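Long-range contacts in putative baseplate protein (Unidentified phage, PDB 2FSD), which probably recognises a receptor on the surface of Lactococcus lactis cells through its head domain, helping the phage attach to its host: residues Asn90-Ser96 with Leu137-Leu142; Leu106-Leu110 with Asn122-Thr126. All blocks are in the same frame, centred on the assembly; numbering follows the deposited sequence.

Contact 1: Asn90-Ser96 with Leu137-Leu142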
loop_
_atom_site.group_PDB
_atom_site.type_symbol
_atom_site.label_atom_id
_atom_site.label_comp_id
_atom_site.label_asym_id
_atom_site.label_seq_id
_atom_site.Cartn_x
_atom_site.Cartn_y
_atom_site.Cartn_z
ATOM N N ASN A 90 16.008 -12.458 3.891
ATOM C CA ASN A 90 14.813 -12.662 4.701
ATOM C C ASN A 90 13.746 -11.551 4.581
ATOM O O ASN A 90 13.120 -11.149 5.585
ATOM C CB ASN A 90 15.267 -12.789 6.153
ATOM C CG ASN A 90 16.089 -11.597 6.602
ATOM O OD1 ASN A 90 16.425 -10.720 5.793
ATOM N ND2 ASN A 90 16.428 -11.558 7.889
ATOM N N LEU A 91 13.523 -11.072 3.358
ATOM C CA LEU A 91 12.620 -9.955 3.146
ATOM C C LEU A 91 11.201 -10.494 3.026
ATOM O O LEU A 91 11.021 -11.629 2.608
ATOM C CB LEU A 91 13.011 -9.148 1.901
ATOM C CG LEU A 91 14.476 -8.708 1.780
ATOM C CD1 LEU A 91 14.602 -7.749 0.605
ATOM C CD2 LEU A 91 15.011 -8.067 3.068
ATOM N N PRO A 92 10.198 -9.695 3.429
ATOM C CA PRO A 92 8.798 -10.112 3.335
ATOM C C PRO A 92 8.201 -10.009 1.925
ATOM O O PRO A 92 8.789 -9.380 1.036
ATOM C CB PRO A 92 8.084 -9.146 4.304
ATOM C CG PRO A 92 8.922 -7.929 4.331
ATOM C CD PRO A 92 10.339 -8.357 4.047
ATOM N N GLN A 93 7.036 -10.623 1.735
ATOM C CA GLN A 93 6.279 -10.494 0.493
ATOM C C GLN A 93 4.876 -9.985 0.765
ATOM O O GLN A 93 4.137 -10.582 1.559
ATOM C CB GLN A 93 6.172 -11.834 -0.253
ATOM C CG GLN A 93 5.002 -11.908 -1.299
ATOM C CD GLN A 93 5.333 -11.245 -2.639
ATOM O OE1 GLN A 93 6.171 -11.745 -3.377
ATOM N NE2 GLN A 93 4.658 -10.130 -2.961
ATOM N N PHE A 94 4.497 -8.912 0.069
ATOM C CA PHE A 94 3.105 -8.474 0.036
ATOM C C PHE A 94 2.888 -7.461 -1.081
ATOM O O PHE A 94 3.839 -6.825 -1.544
ATOM C CB PHE A 94 2.662 -7.897 1.398
ATOM C CG PHE A 94 3.514 -6.767 1.896
ATOM C CD1 PHE A 94 3.240 -5.454 1.516
ATOM C CD2 PHE A 94 4.579 -7.010 2.757
ATOM C CE1 PHE A 94 4.020 -4.399 1.981
ATOM C CE2 PHE A 94 5.368 -5.962 3.218
ATOM C CZ PHE A 94 5.086 -4.653 2.835
ATOM N N ASP A 95 1.641 -7.349 -1.529
ATOM C CA ASP A 95 1.240 -6.307 -2.455
ATOM C C ASP A 95 0.512 -5.211 -1.665
ATOM O O ASP A 95 -0.356 -5.498 -0.842
ATOM C CB ASP A 95 0.333 -6.858 -3.559
ATOM C CG ASP A 95 1.070 -7.763 -4.561
ATOM O OD1 ASP A 95 2.319 -7.860 -4.544
ATOM O OD2 ASP A 95 0.377 -8.389 -5.382
ATOM N N SER A 96 0.895 -3.960 -1.903
ATOM C CA SER A 96 0.199 -2.808 -1.326
ATOM C C SER A 96 -0.146 -1.785 -2.411
ATOM O O SER A 96 0.094 -2.025 -3.593
ATOM C CB SER A 96 1.007 -2.180 -0.180
ATOM O OG SER A 96 2.321 -1.791 -0.535
ATOM N N LEU A 137 6.066 1.698 2.296
ATOM C CA LEU A 137 5.689 0.452 2.936
ATOM C C LEU A 137 6.712 0.028 3.975
ATOM O O LEU A 137 7.824 0.551 4.020
ATOM C CB LEU A 137 5.453 -0.649 1.895
ATOM C CG LEU A 137 6.577 -1.028 0.931
ATOM C CD1 LEU A 137 7.685 -1.865 1.601
ATOM C CD2 LEU A 137 5.972 -1.784 -0.237
ATOM N N SER A 138 6.292 -0.901 4.827
ATOM C CA SER A 138 7.161 -1.470 5.843
ATOM C C SER A 138 6.566 -2.756 6.432
ATOM O O SER A 138 5.353 -2.917 6.508
ATOM C CB SER A 138 7.441 -0.456 6.953
ATOM O OG SER A 138 6.288 -0.187 7.715
ATOM N N ALA A 139 7.449 -3.674 6.805
ATOM C CA ALA A 139 7.076 -4.868 7.549
ATOM C C ALA A 139 8.292 -5.417 8.296
ATOM O O ALA A 139 9.441 -5.121 7.938
ATOM C CB ALA A 139 6.507 -5.912 6.629
ATOM N N PRO A 140 8.046 -6.220 9.347
ATOM C CA PRO A 140 9.163 -6.911 9.988
ATOM C C PRO A 140 9.881 -7.867 9.029
ATOM O O PRO A 140 9.257 -8.438 8.130
ATOM C CB PRO A 140 8.494 -7.690 11.142
ATOM C CG PRO A 140 7.016 -7.700 10.841
ATOM C CD PRO A 140 6.744 -6.511 9.985
ATOM N N LEU A 141 11.185 -8.031 9.208
ATOM C CA LEU A 141 11.914 -9.061 8.471
ATOM C C LEU A 141 11.340 -10.435 8.817
ATOM O O LEU A 141 10.680 -10.596 9.854
ATOM C CB LEU A 141 13.423 -9.004 8.762
ATOM C CG LEU A 141 14.143 -7.741 8.260
ATOM C CD1 LEU A 141 15.623 -7.742 8.644
ATOM C CD2 LEU A 141 13.982 -7.587 6.762
ATOM N N LEU A 142 11.567 -11.392 7.914
ATOM C CA LEU A 142 11.163 -12.814 8.049
ATOM C C LEU A 142 9.736 -13.067 7.558
ATOM O O LEU A 142 9.507 -13.279 6.367
ATOM C CB LEU A 142 11.330 -13.359 9.483
ATOM C CG LEU A 142 12.603 -13.076 10.284
ATOM C CD1 LEU A 142 12.836 -14.197 11.295
ATOM C CD2 LEU A 142 13.829 -12.914 9.396
#
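Phe-94 reaches across to Leu-137 and Ala-139 where two strands of the antiparallel barrel of the head domain part company. Strands 94-96 and 137-140 run nearly antiparallel (153°), but with axes 9.4 Å apart they meet through side chains; Leu-137 and Ser-138 pair antiparallel with a strand of the second subunit, which carries the sheet across the interface. The Phe-94 ring is broad enough to span the distance. Its CG sits between the backbone N and the carbonyl carbon (chi1 56°), and from there the far end of the ring meets the other strand: Phe-94 CE1 lies 3.9 Å from Leu-137 CD2, while Phe-94 CE2 is 3.6 Å from Ala-139 CB. A methyl group suits position 139, for Pro-92 CG also rests 3.9 Å from Ala-139 CB. Farther along, Ser-96, small and buried, has its OG 3.7 Å from Leu-137 CD2. Much of this tight part is covered by the second subunit, whose Phe-94 stacks on the Phe-94 ring.

Leu-91, still buried, and Leu-141, partly exposed beside Ile-60, mark the transition, running alongside each other with their CD2 methyls 3.9 Å apart. On the open, looser side, exposed Leu-142, the last residue, lays CD2 against the amide side chain of Asn-90. Its backbone is tied down more firmly: Leu-142 N donates to Asn-90 O at 2.8 Å, nearly straight at 163°.

Contact 2: Leu106-Leu110 with Asn122-Thr126; sequences LSLSL and NPNNT
Leu-108, on the extended strand 106-110, faces Pro-123 and Asn-124 in the loop that follows strand 117-121, the nearest CA atoms being those of Ser-109 and Asn-122, 5.5 Å apart. Leu-108 O is the focus of the contact. Pro-123 CD lies 3.1 Å from Leu-108 O; having no N-H, the proline cannot offer this carbonyl a backbone bond. A side-chain amide takes that part: Asn-124 ND2 donates to Leu-108 O at 3.0 Å, but weakly, the angle at the hydrogen being only 129°. The other branch of the same amide serves the neighbouring N-H through water 1, which accepts from Leu-108 N at 2.8 Å and donates to Asn-124 OD1 at 3.2 Å. With its CG beside the backbone N (chi1 -57°), Asn-124 turns ND2 directly, and OD1 through the water, to the C=O and N-H of Leu-108, much as a neighbouring strand would offer its own polar groups.

Here the pairing of strands 105-114 and 117-121 in the antiparallel barrel ends and a loop begins: Leu-110 still shares a backbone hydrogen bond with Gly-121, and Asn-122 then bends the chain into an Asx turn. Asn-122 OD1 accepts from Asn-124 N at 2.8 Å, the donor standing 41° above the carbonyl plane, and takes a second, weak bond from Asn-124 ND2, so the residue that shapes the turn also holds the one that reaches the strand. Asparagine fits because its other branch can donate: Asn-122 ND2 bonds to Thr-126 O at 2.7 Å and also to Val-72 O, fastening this buried amide at both ends.

On the apolar side, the Leu-108 side chain crosses the proline ring at a slant, and Leu-108 CD2 packs against Pro-123 CG at 3.8 Å.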
loop_
_atom_site.group_PDB
_atom_site.type_symbol
_atom_site.label_atom_id
_atom_site.label_comp_id
_atom_site.label_asym_id
_atom_site.label_seq_id
_atom_site.Cartn_x
_atom_site.Cartn_y
_atom_site.Cartn_z
ATOM N N LEU A 106 -3.854 11.489 -10.596
ATOM C CA LEU A 106 -3.393 10.321 -9.834
ATOM C C LEU A 106 -4.329 9.131 -10.027
ATOM O O LEU A 106 -5.542 9.283 -10.063
ATOM C CB LEU A 106 -3.303 10.642 -8.337
ATOM C CG LEU A 106 -2.237 11.650 -7.905
ATOM C CD1 LEU A 106 -2.665 12.382 -6.635
ATOM C CD2 LEU A 106 -0.894 10.974 -7.703
ATOM N N SER A 107 -3.746 7.946 -10.137
ATOM C CA SER A 107 -4.510 6.706 -10.224
ATOM C C SER A 107 -3.933 5.650 -9.275
ATOM O O SER A 107 -2.787 5.756 -8.848
ATOM C CB SER A 107 -4.519 6.203 -11.676
ATOM O OG SER A 107 -3.406 6.732 -12.383
ATOM N N LEU A 108 -4.747 4.644 -8.957
ATOM C CA LEU A 108 -4.322 3.511 -8.135
ATOM C C LEU A 108 -3.267 2.644 -8.837
ATOM O O LEU A 108 -3.528 2.064 -9.898
ATOM C CB LEU A 108 -5.527 2.630 -7.748
ATOM C CG LEU A 108 -5.231 1.478 -6.762
ATOM C CD1 LEU A 108 -4.907 2.016 -5.384
ATOM C CD2 LEU A 108 -6.380 0.475 -6.658
ATOM N N SER A 109 -2.079 2.566 -8.236
ATOM C CA SER A 109 -1.085 1.553 -8.606
ATOM C C SER A 109 -1.044 0.462 -7.552
ATOM O O SER A 109 -1.477 0.659 -6.416
ATOM C CB SER A 109 0.311 2.172 -8.804
ATOM O OG SER A 109 0.963 2.469 -7.582
ATOM N N LEU A 110 -0.533 -0.696 -7.956
ATOM C CA LEU A 110 -0.233 -1.789 -7.056
ATOM C C LEU A 110 1.285 -1.856 -6.891
ATOM O O LEU A 110 2.017 -1.747 -7.872
ATOM C CB LEU A 110 -0.775 -3.106 -7.631
ATOM C CG LEU A 110 -0.454 -4.404 -6.879
ATOM C CD1 LEU A 110 -1.594 -5.388 -7.009
ATOM C CD2 LEU A 110 0.847 -5.039 -7.383
ATOM N N ASN A 122 -0.718 -2.750 -12.459
ATOM C CA ASN A 122 -1.802 -1.884 -12.903
ATOM C C ASN A 122 -3.180 -2.508 -12.654
ATOM O O ASN A 122 -3.613 -3.385 -13.421
ATOM C CB ASN A 122 -1.667 -1.565 -14.390
ATOM C CG ASN A 122 -2.703 -0.589 -14.858
ATOM O OD1 ASN A 122 -3.543 -0.146 -14.076
ATOM N ND2 ASN A 122 -2.657 -0.237 -16.139
ATOM N N PRO A 123 -3.882 -2.038 -11.596
ATOM C CA PRO A 123 -5.199 -2.560 -11.249
ATOM C C PRO A 123 -6.330 -1.892 -12.036
ATOM O O PRO A 123 -7.499 -2.225 -11.834
ATOM C CB PRO A 123 -5.309 -2.238 -9.760
ATOM C CG PRO A 123 -4.551 -0.984 -9.604
ATOM C CD PRO A 123 -3.468 -0.973 -10.666
ATOM N N ASN A 124 -5.967 -0.981 -12.934
ATOM C CA ASN A 124 -6.907 -0.256 -13.773
ATOM C C ASN A 124 -7.121 -0.990 -15.087
ATOM O O ASN A 124 -6.262 -1.749 -15.513
ATOM C CB ASN A 124 -6.361 1.150 -14.040
ATOM C CG ASN A 124 -6.089 1.904 -12.764
ATOM O OD1 ASN A 124 -6.992 2.077 -11.939
ATOM N ND2 ASN A 124 -4.843 2.340 -12.571
ATOM N N ASN A 125 -8.258 -0.743 -15.736
ATOM C CA ASN A 125 -8.596 -1.431 -16.985
ATOM C C ASN A 125 -8.005 -0.783 -18.257
ATOM O O ASN A 125 -8.199 -1.291 -19.361
ATOM C CB ASN A 125 -10.125 -1.626 -17.099
ATOM C CG ASN A 125 -10.888 -0.338 -17.418
ATOM O OD1 ASN A 125 -10.312 0.730 -17.629
ATOM N ND2 ASN A 125 -12.205 -0.454 -17.476
ATOM N N THR A 126 -7.295 0.334 -18.091
ATOM C CA THR A 126 -6.505 0.947 -19.173
ATOM C C THR A 126 -5.025 0.877 -18.811
ATOM O O THR A 126 -4.673 0.719 -17.635
ATOM C CB THR A 126 -6.857 2.429 -19.414
ATOM O OG1 THR A 126 -6.089 2.919 -20.517
ATOM C CG2 THR A 126 -6.509 3.302 -18.212
HETATM O O HOH W 1 -7.096 4.867 -10.421
#

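Both segments of contact 2 come from the 40 residues of chain between the two segments of contact 1. The centres of the contacts lie 22 Å apart, yet the two meet through the neighbouring strands 94-102 and 105-114, which follow each other in sequence. Where they touch, Leu-110 of contact 2 packs on contact 1, Leu-110 CD2 lying 3.9 Å from Asp-95 CG and Leu-110 CG 4.1 Å from Ser-96 O. Just beyond, Ser-96 shares backbone hydrogen bonding with Ile-111. Contact 1 has eight residues within reach of the second subunit; from the segments of contact 2 only Leu-106, which takes no part in the contact itself, meets Leu-106 of the other chain.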